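Local coordinates for glycoside Hydrolase (Bacteroides plebeius, PDB 5T3B), which is a glycoside hydrolase of family 50, from a subfamily enriched in human gut Bacteroidetes, and probably cleaves glycosidic bonds in polysaccharides, at residues 24-28 / 62-66; 69-75 / 470-475; 76-80 / 157-162. All coordinates share one frame; numbering follows the deposited sequence. Where two conformers were deposited one is given.

How the contacts relate
Contact 1 closes before contact 2 opens, and contact 3 is nested inside the long loop that contact 2 closes. Contact 1 holds the N-terminal residues 24-28 against the turn 62-66. Contact 2 lays the next loop, 69-75, on the start of the last helix, and contact 3 sets the helix that follows against the end of helix 145-158. Contacts 1 and 2 have centres about 16 Å apart and touch through Leu63, which packs on Tyr69 and Leu475. Between contacts 2 and 3 the centres are about 11 Å apart; Trp470 of contact 2 reaches into contact 3, its NE1 2.9 Å from Glu158 O, a probable hydrogen bond, and its indole packed on Tyr79. Contacts 1 and 3 do not touch.

Contact 1: residues 24-28 / 62-66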
ATOM      1  N   LEU A  24     -18.351  13.401  20.167  1.00 21.33           N
ATOM      2  CA  LEU A  24     -17.558  14.073  19.092  1.00 18.88           C
ATOM      3  C   LEU A  24     -17.289  15.522  19.480  1.00 17.09           C
ATOM      4  O   LEU A  24     -18.125  16.191  20.108  1.00 20.16           O
ATOM      5  CB  LEU A  24     -18.334  14.090  17.796  1.00 18.56           C
ATOM      6  CG  LEU A  24     -18.643  12.770  17.150  1.00 18.13           C
ATOM      7  CD1 LEU A  24     -19.580  12.985  15.961  1.00 20.58           C
ATOM      8  CD2 LEU A  24     -17.379  12.052  16.725  1.00 16.57           C
ATOM      9  N   PRO A  25     -16.152  16.055  19.050  1.00 17.23           N
ATOM     10  CA  PRO A  25     -15.948  17.479  19.267  1.00 18.19           C
ATOM     11  C   PRO A  25     -16.885  18.327  18.456  1.00 15.67           C
ATOM     12  O   PRO A  25     -17.415  17.872  17.445  1.00 15.54           O
ATOM     13  CB  PRO A  25     -14.525  17.719  18.864  1.00 21.23           C
ATOM     14  CG  PRO A  25     -13.991  16.452  18.257  1.00 21.10           C
ATOM     15  CD  PRO A  25     -15.045  15.415  18.324  1.00 18.38           C
ATOM     16  N   VAL A  26     -17.179  19.508  18.957  1.00 16.55           N
ATOM     17  CA  VAL A  26     -17.975  20.452  18.237  1.00 15.22           C
ATOM     18  C   VAL A  26     -17.165  20.996  17.080  1.00 16.55           C
ATOM     19  O   VAL A  26     -16.043  21.486  17.246  1.00 20.71           O
ATOM     20  CB  VAL A  26     -18.416  21.604  19.152  1.00 18.52           C
ATOM     21  CG1 VAL A  26     -19.094  22.699  18.392  1.00 17.75           C
ATOM     22  CG2 VAL A  26     -19.319  21.060  20.320  1.00 21.08           C
ATOM     23  N   PRO A  27     -17.755  21.015  15.905  1.00 15.96           N
ATOM     24  CA  PRO A  27     -16.971  21.505  14.775  1.00 19.19           C
ATOM     25  C   PRO A  27     -17.202  22.939  14.443  1.00 18.70           C
ATOM     26  O   PRO A  27     -18.180  23.568  14.911  1.00 21.60           O
ATOM     27  CB  PRO A  27     -17.493  20.662  13.653  1.00 20.70           C
ATOM     28  CG  PRO A  27     -18.941  20.520  13.925  1.00 19.37           C
ATOM     29  CD  PRO A  27     -18.993  20.382  15.459  1.00 17.87           C
ATOM     30  N   GLY A  28     -16.351  23.469  13.612  1.00 18.04           N
ATOM     31  CA  GLY A  28     -16.472  24.839  13.154  1.00 19.44           C
ATOM     32  C   GLY A  28     -17.383  24.994  11.951  1.00 19.42           C
ATOM     33  O   GLY A  28     -18.031  24.056  11.469  1.00 18.45           O
ATOM     34  N   ILE A  62     -13.926  14.581   9.391  1.00 10.49           N
ATOM     35  CA  ILE A  62     -14.420  13.305   9.801  1.00 10.09           C
ATOM     36  C   ILE A  62     -15.828  13.029   9.204  1.00 10.51           C
ATOM     37  O   ILE A  62     -16.561  13.954   8.839  1.00 11.69           O
ATOM     38  CB  ILE A  62     -14.423  13.095  11.340  1.00 10.51           C
ATOM     39  CG1 ILE A  62     -15.316  14.094  12.070  1.00 10.94           C
ATOM     40  CG2 ILE A  62     -13.019  13.153  11.895  1.00 11.67           C
ATOM     41  CD1 ILE A  62     -15.569  13.731  13.534  1.00 11.38           C
ATOM     42  N   LEU A  63     -16.200  11.760   9.175  1.00 10.17           N
ATOM     43  CA  LEU A  63     -17.395  11.320   8.465  1.00 10.97           C
ATOM     44  C   LEU A  63     -18.702  11.986   8.944  1.00 11.72           C
ATOM     45  O   LEU A  63     -19.496  12.408   8.080  1.00 13.40           O
ATOM     46  CB  LEU A  63     -17.486   9.823   8.458  1.00 11.37           C
ATOM     47  CG  LEU A  63     -18.556   9.230   7.565  1.00 11.18           C
ATOM     48  CD1 LEU A  63     -18.355   9.554   6.086  1.00 13.44           C
ATOM     49  CD2 LEU A  63     -18.625   7.720   7.766  1.00 12.64           C
ATOM     50  N   PRO A  64     -18.892  12.161  10.253  1.00 11.82           N
ATOM     51  CA  PRO A  64     -20.127  12.809  10.721  1.00 13.60           C
ATOM     52  C   PRO A  64     -20.310  14.240  10.264  1.00 13.05           C
ATOM     53  O   PRO A  64     -21.427  14.749  10.332  1.00 16.25           O
ATOM     54  CB  PRO A  64     -19.947  12.745  12.238  1.00 14.51           C
ATOM     55  CG  PRO A  64     -19.104  11.562  12.482  1.00 13.19           C
ATOM     56  CD  PRO A  64     -18.123  11.613  11.394  1.00 12.05           C
ATOM     57  N   TYR A  65     -19.240  14.895   9.800  1.00 12.80           N
ATOM     58  CA  TYR A  65     -19.262  16.317   9.517  1.00 13.21           C
ATOM     59  C   TYR A  65     -19.066  16.648   8.057  1.00 16.02           C
ATOM     60  O   TYR A  65     -18.724  17.768   7.689  1.00 17.15           O
ATOM     61  CB  TYR A  65     -18.232  17.014  10.433  1.00 14.28           C
ATOM     62  CG  TYR A  65     -18.581  16.940  11.931  1.00 13.32           C
ATOM     63  CD1 TYR A  65     -19.890  16.931  12.373  1.00 14.29           C
ATOM     64  CD2 TYR A  65     -17.560  16.871  12.883  1.00 12.99           C
ATOM     65  CE1 TYR A  65     -20.199  16.884  13.721  1.00 15.08           C
ATOM     66  CE2 TYR A  65     -17.858  16.866  14.228  1.00 13.32           C
ATOM     67  CZ  TYR A  65     -19.190  16.879  14.644  1.00 15.20           C
ATOM     68  OH  TYR A  65     -19.463  16.896  15.979  1.00 15.95           O
ATOM     69  N   LEU A  66     -19.260  15.656   7.205  1.00 14.07           N
ATOM     70  CA  LEU A  66     -19.340  15.897   5.767  1.00 15.54           C
ATOM     71  C   LEU A  66     -20.647  16.494   5.380  1.00 17.80           C
ATOM     72  O   LEU A  66     -21.683  15.971   5.714  1.00 24.36           O
ATOM     73  CB  LEU A  66     -19.398  14.598   5.066  1.00 19.52           C
ATOM     74  CG  LEU A  66     -18.227  13.851   5.057  1.00 16.48           C
ATOM     75  CD1 LEU A  66     -18.282  12.741   3.908  1.00 17.07           C
ATOM     76  CD2 LEU A  66     -16.986  14.655   4.844  1.00 22.20           C
TER
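The hydroxyl of Tyr65 gives its hydrogen to Pro25 O, with OH and O 2.7 Å apart. This bond ties the extended N-terminal end of the model to a short 3-10 turn. The hydroxyl approaches the carbonyl fairly straight, at a C=O...donor angle of 155°, but tilted out of the carbonyl plane. Leu24 CB also touches the hydroxyl, 3.5 Å from Tyr65 OH, so the phenol end has a polar and an apolar neighbour.

The ring lies between two prolines, unequally. Pro27 lies across one face with its CG over the middle of the ring, 3.7 Å from the centroid and only 9° off the normal, a CH-pi contact. Its CD reaches toward the hydroxyl end, 3.6 Å from Tyr65 CZ. On the opposite face sits Pro64 of the ring's own turn, much less centred, with CB offset toward the rim.

Leu24, the first residue modelled, bends over the turn from the other end. With CG anti to its carbonyl carbon (chi1 -64°), its two methyls part company: CD1 rests 3.7 Å from Pro64 CB, while CD2 lies 4.0 Å from Ile62 CD1. The turn itself is closed by Tyr65 N bonding to Ile62 O, at 3.0 Å; Ile62 and Tyr65, at its two ends, both touch the N-terminal residues.

The pair sits near the surface, far from the middle of the chain. Strand 39-48 backs it, with Ile43 touching Pro25, Ile62 and Tyr65, and helix 412-427 supplies Phe417 against Leu24, Pro25 and Ile62.

Contact 2: residues 69-75 / 470-475; sequences YEQQTKT and WNVYNL
Leu475 lies over one face of the Tyr69 ring, its CD2 above the centre at 3.6 Å from the centroid in a CH-pi contact. At the ring's edge, in its plane, stands the side-chain amide of Asn474, which is nearly coplanar with the phenol at 12°. These groups belong to a loop that lies along the start of helix 472-480 and leads into an N-cap: Thr75 sits right before helix 76-82, and Thr75 OG1 accepts from Glu78 N. The second flat group, the Trp470 indole, has the backbone of Thr75 over one face, offset toward the rim, and the carbonyl of Thr73 at its edge, with Thr73 O 3.6 Å from Trp470 CE3. Tyr79 also stacks on this indole, whose NE1 binds Glu158 O.

Between the two aromatic residues the side chain of Asn471 rises toward the loop and lies against the backbone around Thr73, close to the Tyr69 hydroxyl. In the opening turn of the helix, Leu475 N bonds to Asn471 O, 2.8 Å away.

The loop holds its own shape with side-chain bonds. The extended side chain of Gln71 runs forward along the loop: NE2 donates to Thr73 O at 2.9 Å, nearly straight at 169° and in the amide plane, and the same nitrogen also binds Asp467. Lys74 curls over the loop to reach Gln72 O, 2.9 Å from NZ.

Thr73 joins the loop to Trp470, just ahead of the helix. With OG1 beside its backbone N (chi1 -63°), its methyl CG2 packs 3.8 Å from Trp470 CB, while the hydroxyl turns to a water 2.7 Å from Thr73 OG1; that water donates to Trp470 O over 2.8 Å.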
ATOM      1  N   TYR A  69     -23.740  14.498   3.253  1.00 15.93           N
ATOM      2  CA  TYR A  69     -23.638  13.053   3.367  1.00 14.44           C
ATOM      3  C   TYR A  69     -24.093  12.677   4.754  1.00 14.16           C
ATOM      4  O   TYR A  69     -23.612  13.273   5.734  1.00 16.48           O
ATOM      5  CB  TYR A  69     -22.204  12.585   3.186  1.00 12.93           C
ATOM      6  CG  TYR A  69     -22.120  11.091   3.343  1.00 11.57           C
ATOM      7  CD1 TYR A  69     -22.491  10.243   2.345  1.00 14.05           C
ATOM      8  CD2 TYR A  69     -21.715  10.533   4.539  1.00 12.26           C
ATOM      9  CE1 TYR A  69     -22.507   8.875   2.532  1.00 13.87           C
ATOM     10  CE2 TYR A  69     -21.731   9.155   4.752  1.00 11.34           C
ATOM     11  CZ  TYR A  69     -22.115   8.320   3.776  1.00 11.45           C
ATOM     12  OH  TYR A  69     -22.175   6.973   4.002  1.00 12.07           O
ATOM     13  N   GLU A  70     -24.938  11.655   4.859  1.00 16.65           N
ATOM     14  CA  GLU A  70     -25.269  11.049   6.152  1.00 17.22           C
ATOM     15  C   GLU A  70     -24.950   9.558   6.057  1.00 15.56           C
ATOM     16  O   GLU A  70     -25.230   8.932   5.089  1.00 15.99           O
ATOM     17  CB  GLU A  70     -26.738  11.269   6.540  1.00 19.50           C
ATOM     18  CG  GLU A  70     -27.051  12.766   6.748  1.00 23.13           C
ATOM     19  CD  GLU A  70     -26.256  13.451   7.921  1.00 30.39           C
ATOM     20  OE1 GLU A  70     -25.919  12.797   8.988  1.00 36.94           O
ATOM     21  OE2 GLU A  70     -25.941  14.674   7.771  1.00 34.52           O
ATOM     22  N   GLN A  71     -24.360   9.015   7.106  1.00 15.92           N
ATOM     23  CA  GLN A  71     -23.903   7.614   7.074  1.00 14.28           C
ATOM     24  C   GLN A  71     -25.063   6.703   6.685  1.00 14.02           C
ATOM     25  O   GLN A  71     -26.098   6.700   7.312  1.00 16.80           O
ATOM     26  CB  GLN A  71     -23.276   7.234   8.381  1.00 13.69           C
ATOM     27  CG  GLN A  71     -22.754   5.836   8.408  1.00 13.71           C
ATOM     28  CD  GLN A  71     -21.898   5.506   9.591  1.00 12.71           C
ATOM     29  OE1 GLN A  71     -21.267   6.359  10.215  1.00 16.31           O
ATOM     30  NE2 GLN A  71     -21.821   4.203   9.861  1.00 12.68           N
ATOM     31  N   GLN A  72     -24.835   5.904   5.648  0.50 12.91           N
ATOM     32  CA  GLN A  72     -25.890   5.123   5.057  0.50 14.73           C
ATOM     33  C   GLN A  72     -25.987   3.729   5.651  0.50 14.73           C
ATOM     34  O   GLN A  72     -27.076   3.314   6.062  0.50 19.12           O
ATOM     35  CB  GLN A  72     -25.762   5.101   3.552  0.50 16.65           C
ATOM     36  CG  GLN A  72     -25.920   6.487   2.944  0.50 18.74           C
ATOM     37  CD  GLN A  72     -25.897   6.456   1.441  0.50 20.89           C
ATOM     38  OE1 GLN A  72     -25.998   5.397   0.847  0.50 24.74           O
ATOM     39  NE2 GLN A  72     -25.764   7.624   0.824  0.50 22.50           N
ATOM     40  N   THR A  73     -24.846   3.014   5.727  1.00 12.84           N
ATOM     41  CA  THR A  73     -24.784   1.711   6.297  1.00 13.00           C
ATOM     42  C   THR A  73     -24.338   1.911   7.737  1.00 13.26           C
ATOM     43  O   THR A  73     -23.260   2.467   8.011  1.00 13.03           O
ATOM     44  CB  THR A  73     -23.767   0.819   5.558  1.00 13.81           C
ATOM     45  OG1 THR A  73     -24.237   0.677   4.217  1.00 17.81           O
ATOM     46  CG2 THR A  73     -23.592  -0.559   6.271  1.00 14.52           C
ATOM     47  N   LYS A  74     -25.174   1.433   8.668  1.00 15.82           N
ATOM     48  CA  LYS A  74     -25.075   1.791  10.085  1.00 17.13           C
ATOM     49  C   LYS A  74     -24.775   0.625  11.027  1.00 16.92           C
ATOM     50  O   LYS A  74     -24.527   0.861  12.212  1.00 19.58           O
ATOM     51  CB  LYS A  74     -26.336   2.541  10.483  1.00 20.44           C
ATOM     52  CG  LYS A  74     -26.731   3.777   9.626  1.00 23.05           C
ATOM     53  CD  LYS A  74     -28.094   4.350  10.061  1.00 28.44           C
ATOM     54  CE  LYS A  74     -28.753   5.378   9.126  1.00 35.88           C
ATOM     55  NZ  LYS A  74     -28.901   4.951   7.686  1.00 40.06           N
ATOM     56  N   THR A  75     -24.835  -0.611  10.528  1.00 16.31           N
ATOM     57  CA  THR A  75     -24.570  -1.790  11.368  1.00 16.27           C
ATOM     58  C   THR A  75     -23.750  -2.792  10.579  1.00 15.40           C
ATOM     59  O   THR A  75     -23.782  -2.828   9.302  1.00 15.20           O
ATOM     60  CB  THR A  75     -25.854  -2.470  11.800  1.00 19.52           C
ATOM     61  OG1 THR A  75     -26.502  -3.090  10.670  1.00 20.94           O
ATOM     62  CG2 THR A  75     -26.803  -1.480  12.509  1.00 20.85           C
ATOM     63  N   TRP A 470     -17.507   0.404   5.841  1.00  8.76           N
ATOM     64  CA  TRP A 470     -18.829  -0.094   5.428  1.00  9.66           C
ATOM     65  C   TRP A 470     -19.455   0.749   4.310  1.00  9.50           C
ATOM     66  O   TRP A 470     -20.345   0.298   3.614  1.00 11.01           O
ATOM     67  CB  TRP A 470     -19.803  -0.006   6.587  1.00 10.20           C
ATOM     68  CG  TRP A 470     -19.551  -0.897   7.750  1.00  9.70           C
ATOM     69  CD1 TRP A 470     -18.767  -2.016   7.821  1.00 10.08           C
ATOM     70  CD2 TRP A 470     -20.137  -0.744   9.053  1.00 10.78           C
ATOM     71  NE1 TRP A 470     -18.862  -2.572   9.063  1.00 10.53           N
ATOM     72  CE2 TRP A 470     -19.679  -1.808   9.852  1.00 10.55           C
ATOM     73  CE3 TRP A 470     -20.993   0.223   9.621  1.00 12.94           C
ATOM     74  CZ2 TRP A 470     -20.058  -1.930  11.214  1.00 13.32           C
ATOM     75  CZ3 TRP A 470     -21.333   0.108  10.950  1.00 14.78           C
ATOM     76  CH2 TRP A 470     -20.877  -0.932  11.726  1.00 14.66           C
ATOM     77  N   ASN A 471     -19.024   1.997   4.218  1.00  9.21           N
ATOM     78  CA  ASN A 471     -19.663   3.030   3.404  1.00  8.86           C
ATOM     79  C   ASN A 471     -18.853   3.462   2.171  1.00  8.56           C
ATOM     80  O   ASN A 471     -19.270   4.385   1.472  1.00  9.55           O
ATOM     81  CB  ASN A 471     -20.034   4.248   4.284  1.00  9.98           C
ATOM     82  CG  ASN A 471     -21.158   3.909   5.190  1.00  9.65           C
ATOM     83  OD1 ASN A 471     -21.004   3.625   6.414  1.00 12.49           O
ATOM     84  ND2 ASN A 471     -22.283   3.765   4.604  1.00  8.36           N
ATOM     85  N   VAL A 472     -17.715   2.809   1.895  1.00  8.55           N
ATOM     86  CA  VAL A 472     -16.896   3.280   0.814  1.00  9.34           C
ATOM     87  C   VAL A 472     -17.642   3.405  -0.518  1.00  9.01           C
ATOM     88  O   VAL A 472     -17.395   4.334  -1.300  1.00  9.96           O
ATOM     89  CB  VAL A 472     -15.577   2.500   0.623  1.00  8.63           C
ATOM     90  CG1 VAL A 472     -14.656   2.703   1.802  1.00  8.53           C
ATOM     91  CG2 VAL A 472     -15.840   1.006   0.370  1.00  9.40           C
ATOM     92  N   TYR A 473     -18.503   2.434  -0.809  1.00  9.57           N
ATOM     93  CA  TYR A 473     -19.151   2.435  -2.111  1.00  9.96           C
ATOM     94  C   TYR A 473     -20.134   3.616  -2.254  1.00 10.16           C
ATOM     95  O   TYR A 473     -20.203   4.271  -3.281  1.00 11.53           O
ATOM     96  CB  TYR A 473     -19.830   1.084  -2.377  1.00  9.94           C
ATOM     97  CG  TYR A 473     -18.876  -0.084  -2.333  1.00 10.36           C
ATOM     98  CD1 TYR A 473     -17.948  -0.292  -3.344  1.00  9.02           C
ATOM     99  CD2 TYR A 473     -18.810  -0.931  -1.252  1.00 10.14           C
ATOM    100  CE1 TYR A 473     -17.068  -1.372  -3.329  1.00  9.06           C
ATOM    101  CE2 TYR A 473     -17.930  -1.981  -1.189  1.00 10.30           C
ATOM    102  CZ  TYR A 473     -17.018  -2.201  -2.218  1.00  9.25           C
ATOM    103  OH  TYR A 473     -16.124  -3.227  -2.240  1.00  9.72           O
ATOM    104  N   ASN A 474     -20.890   3.879  -1.181  1.00  9.98           N
ATOM    105  CA  ASN A 474     -21.824   5.009  -1.249  1.00 10.56           C
ATOM    106  C   ASN A 474     -21.135   6.379  -1.049  1.00 10.45           C
ATOM    107  O   ASN A 474     -21.590   7.386  -1.580  1.00 12.39           O
ATOM    108  CB  ASN A 474     -23.033   4.792  -0.399  1.00 11.87           C
ATOM    109  CG  ASN A 474     -22.756   4.822   1.089  1.00 11.67           C
ATOM    110  OD1 ASN A 474     -22.421   5.888   1.648  1.00 11.76           O
ATOM    111  ND2 ASN A 474     -22.850   3.689   1.728  1.00 11.67           N
ATOM    112  N   LEU A 475     -19.978   6.382  -0.374  1.00 10.16           N
ATOM    113  CA  LEU A 475     -19.171   7.571  -0.318  1.00 11.03           C
ATOM    114  C   LEU A 475     -18.617   7.933  -1.712  1.00 10.16           C
ATOM    115  O   LEU A 475     -18.543   9.108  -2.077  1.00 11.06           O
ATOM    116  CB  LEU A 475     -18.054   7.426   0.701  1.00 10.38           C
ATOM    117  CG  LEU A 475     -18.521   7.690   2.126  1.00 10.12           C
ATOM    118  CD1 LEU A 475     -17.525   7.084   3.122  1.00 10.59           C
ATOM    119  CD2 LEU A 475     -18.746   9.182   2.388  1.00 11.35           C
TER
HETATM  120  O   HOH W   1     -24.236   8.255  -1.611  1.00 23.23           O
HETATM  121  O   HOH W   2     -22.682  -1.055   2.801  1.00 22.48           O

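Contact 3: residues 76-80 / 157-162; sequences QDEYL and SEIGFH
The first turn of helix 76-82 runs beside the C-terminal end of helix 145-158, with Gln76 and Glu158 CA atoms 5.6 Å apart, and the latter helix stops in a Schellman motif at Gly160, whose phi is positive (77°). The bond from Gly160 N to Ser157 O, 3.0 Å long, belongs to this closure.

The Tyr79 ring passes close beside Gly160, its CE2 3.8 Å from Gly160 CA. With chi1 at 174°, CG stands opposite the backbone N and carries the ring past the turn, where Ser157 O lies at its edge. Beyond, His162 NE2 lies at the edge of the phenol, in its plane: Tyr79 OH and His162 NE2 are hydrogen-bonded at 2.6 Å, and either may be the donor. The two rings meet rim to rim, their planes 43° apart, so the bond and not a stack joins them.

Leu80 sends its CD2 over the same helix end, 3.6 Å from Ser157 O. Gln76 and Glu158 lie alongside each other, pointing the same way. Gln76 NE2 rests 3.6 Å from Glu158 CB, a contact with the aliphatic part of the chain, while the oxygens OE1 of Gln76 and OE2 of Glu158 stand 3.5 Å apart as two acceptors. The carboxylate finds its partner in Lys154, a salt bridge within its own helix.

Arg124, on strand 120-126, also bonds the Tyr79 hydroxyl through NH1. An arginine can only donate, so the oxygen accepts there, and this positive neighbour probably polarises the phenol. With the histidine bond added, two partners fix the buried hydroxyl and link helix 76-82, the turn after helix 145-158 and the strand.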
ATOM      1  N   GLN A  76     -23.115  -3.689  11.319  1.00 17.52           N
ATOM      2  CA  GLN A  76     -22.384  -4.758  10.697  1.00 17.30           C
ATOM      3  C   GLN A  76     -23.267  -5.665   9.817  1.00 15.52           C
ATOM      4  O   GLN A  76     -22.822  -6.074   8.749  1.00 16.47           O
ATOM      5  CB  GLN A  76     -21.467  -5.506  11.669  1.00 24.86           C
ATOM      6  CG  GLN A  76     -22.123  -6.382  12.572  1.00 29.87           C
ATOM      7  CD  GLN A  76     -21.119  -7.187  13.333  1.00 28.73           C
ATOM      8  OE1 GLN A  76     -21.283  -8.372  13.447  1.00 41.63           O
ATOM      9  NE2 GLN A  76     -20.132  -6.535  13.889  1.00 25.65           N
ATOM     10  N   ASP A  77     -24.503  -5.937  10.255  1.00 16.87           N
ATOM     11  CA  ASP A  77     -25.392  -6.770   9.446  1.00 19.73           C
ATOM     12  C   ASP A  77     -25.800  -6.087   8.147  1.00 17.71           C
ATOM     13  O   ASP A  77     -25.847  -6.729   7.095  1.00 18.71           O
ATOM     14  CB  ASP A  77     -26.608  -7.270  10.216  1.00 24.69           C
ATOM     15  CG  ASP A  77     -26.234  -8.202  11.380  1.00 35.71           C
ATOM     16  OD1 ASP A  77     -25.126  -8.785  11.442  1.00 43.93           O
ATOM     17  OD2 ASP A  77     -27.057  -8.334  12.293  1.00 47.67           O
ATOM     18  N   GLU A  78     -26.126  -4.810   8.221  1.00 16.54           N
ATOM     19  CA  GLU A  78     -26.411  -4.058   7.014  1.00 16.34           C
ATOM     20  C   GLU A  78     -25.233  -4.140   6.066  1.00 14.32           C
ATOM     21  O   GLU A  78     -25.392  -4.333   4.864  1.00 15.39           O
ATOM     22  CB  GLU A  78     -26.783  -2.576   7.336  1.00 17.46           C
ATOM     23  CG  GLU A  78     -28.117  -2.326   8.060  1.00 23.61           C
ATOM     24  CD  GLU A  78     -28.351  -0.860   8.422  1.00 28.05           C
ATOM     25  OE1 GLU A  78     -27.518   0.026   8.076  1.00 26.55           O
ATOM     26  OE2 GLU A  78     -29.432  -0.668   9.049  1.00 33.95           O
ATOM     27  N   TYR A  79     -24.053  -3.939   6.593  1.00 12.77           N
ATOM     28  CA  TYR A  79     -22.868  -4.014   5.722  1.00 12.28           C
ATOM     29  C   TYR A  79     -22.687  -5.365   5.065  1.00 11.89           C
ATOM     30  O   TYR A  79     -22.549  -5.504   3.846  1.00 11.31           O
ATOM     31  CB  TYR A  79     -21.594  -3.717   6.534  1.00 11.15           C
ATOM     32  CG  TYR A  79     -20.363  -3.922   5.688  1.00 10.64           C
ATOM     33  CD1 TYR A  79     -20.169  -3.116   4.570  1.00 11.05           C
ATOM     34  CD2 TYR A  79     -19.466  -4.941   5.945  1.00 10.80           C
ATOM     35  CE1 TYR A  79     -19.082  -3.310   3.716  1.00  9.72           C
ATOM     36  CE2 TYR A  79     -18.383  -5.143   5.108  1.00  9.82           C
ATOM     37  CZ  TYR A  79     -18.213  -4.335   3.980  1.00  9.48           C
ATOM     38  OH  TYR A  79     -17.150  -4.574   3.118  1.00 10.15           O
ATOM     39  N   LEU A  80     -22.733  -6.408   5.914  1.00 12.11           N
ATOM     40  CA  LEU A  80     -22.469  -7.752   5.374  1.00 13.89           C
ATOM     41  C   LEU A  80     -23.523  -8.206   4.373  1.00 13.21           C
ATOM     42  O   LEU A  80     -23.194  -8.984   3.466  1.00 16.45           O
ATOM     43  CB  LEU A  80     -22.234  -8.774   6.506  1.00 14.21           C
ATOM     44  CG  LEU A  80     -20.943  -8.478   7.299  1.00 16.14           C
ATOM     45  CD1 LEU A  80     -21.019  -9.361   8.541  1.00 20.79           C
ATOM     46  CD2 LEU A  80     -19.634  -8.710   6.527  1.00 17.22           C
ATOM     47  N   SER A 157     -13.966  -8.814   8.495  1.00  9.18           N
ATOM     48  CA  SER A 157     -15.115  -8.500   7.689  1.00 10.30           C
ATOM     49  C   SER A 157     -16.156  -7.635   8.358  1.00 10.35           C
ATOM     50  O   SER A 157     -16.794  -6.797   7.722  1.00 11.51           O
ATOM     51  CB  SER A 157     -15.773  -9.789   7.132  1.00 13.25           C
ATOM     52  OG  SER A 157     -16.422 -10.485   8.150  1.00 17.85           O
ATOM     53  N   GLU A 158     -16.319  -7.840   9.632  1.00  9.62           N
ATOM     54  CA  GLU A 158     -17.292  -7.038  10.395  1.00 12.08           C
ATOM     55  C   GLU A 158     -16.925  -5.569  10.462  1.00 11.35           C
ATOM     56  O   GLU A 158     -17.816  -4.730  10.685  1.00 14.31           O
ATOM     57  CB  GLU A 158     -17.442  -7.606  11.828  1.00 14.14           C
ATOM     58  CG  GLU A 158     -18.144  -8.946  11.829  1.00 16.46           C
ATOM     59  CD  GLU A 158     -17.974  -9.699  13.171  1.00 20.05           C
ATOM     60  OE1 GLU A 158     -17.100  -9.289  14.030  1.00 22.47           O
ATOM     61  OE2 GLU A 158     -18.678 -10.697  13.362  1.00 27.98           O
ATOM     62  N   ILE A 159     -15.625  -5.261  10.313  1.00  9.85           N
ATOM     63  CA  ILE A 159     -15.083  -3.907  10.344  1.00 11.06           C
ATOM     64  C   ILE A 159     -14.880  -3.424   8.874  1.00 10.46           C
ATOM     65  O   ILE A 159     -14.438  -2.314   8.645  1.00 10.77           O
ATOM     66  CB  ILE A 159     -13.687  -3.893  11.129  1.00 13.89           C
ATOM     67  CG1 ILE A 159     -13.888  -4.343  12.604  1.00 16.28           C
ATOM     68  CG2 ILE A 159     -12.962  -2.490  11.124  1.00 14.60           C
ATOM     69  CD1 ILE A 159     -12.534  -4.802  13.181  1.00 18.67           C
ATOM     70  N   GLY A 160     -15.254  -4.234   7.890  1.00  9.47           N
ATOM     71  CA  GLY A 160     -15.113  -3.880   6.470  1.00  8.25           C
ATOM     72  C   GLY A 160     -13.714  -3.984   5.909  1.00  7.92           C
ATOM     73  O   GLY A 160     -13.443  -3.360   4.874  1.00  9.17           O
ATOM     74  N   PHE A 161     -12.875  -4.831   6.515  1.00  7.60           N
ATOM     75  CA  PHE A 161     -11.590  -5.214   5.930  1.00  7.50           C
ATOM     76  C   PHE A 161     -11.730  -6.623   5.370  1.00  7.94           C
ATOM     77  O   PHE A 161     -12.236  -7.508   6.047  1.00  8.82           O
ATOM     78  CB  PHE A 161     -10.471  -5.199   6.985  1.00  7.91           C
ATOM     79  CG  PHE A 161     -10.046  -3.842   7.456  1.00  7.19           C
ATOM     80  CD1 PHE A 161      -9.240  -3.011   6.663  1.00  7.72           C
ATOM     81  CD2 PHE A 161     -10.418  -3.360   8.692  1.00  7.96           C
ATOM     82  CE1 PHE A 161      -8.819  -1.787   7.133  1.00  8.14           C
ATOM     83  CE2 PHE A 161      -9.969  -2.167   9.172  1.00  8.59           C
ATOM     84  CZ  PHE A 161      -9.175  -1.354   8.382  1.00  9.07           C
ATOM     85  N   HIS A 162     -11.107  -6.831   4.203  1.00  7.61           N
ATOM     86  CA  HIS A 162     -11.261  -8.111   3.475  1.00  7.77           C
ATOM     87  C   HIS A 162     -10.015  -8.736   2.962  1.00  8.00           C
ATOM     88  O   HIS A 162     -10.041  -9.841   2.451  1.00  9.43           O
ATOM     89  CB  HIS A 162     -12.289  -7.956   2.360  1.00  8.75           C
ATOM     90  CG  HIS A 162     -13.654  -7.542   2.850  1.00  9.61           C
ATOM     91  ND1 HIS A 162     -14.583  -8.459   3.289  1.00  9.79           N
ATOM     92  CD2 HIS A 162     -14.211  -6.323   3.071  1.00  9.66           C
ATOM     93  CE1 HIS A 162     -15.656  -7.808   3.688  1.00 10.93           C
ATOM     94  NE2 HIS A 162     -15.446  -6.514   3.614  1.00 10.08           N
TER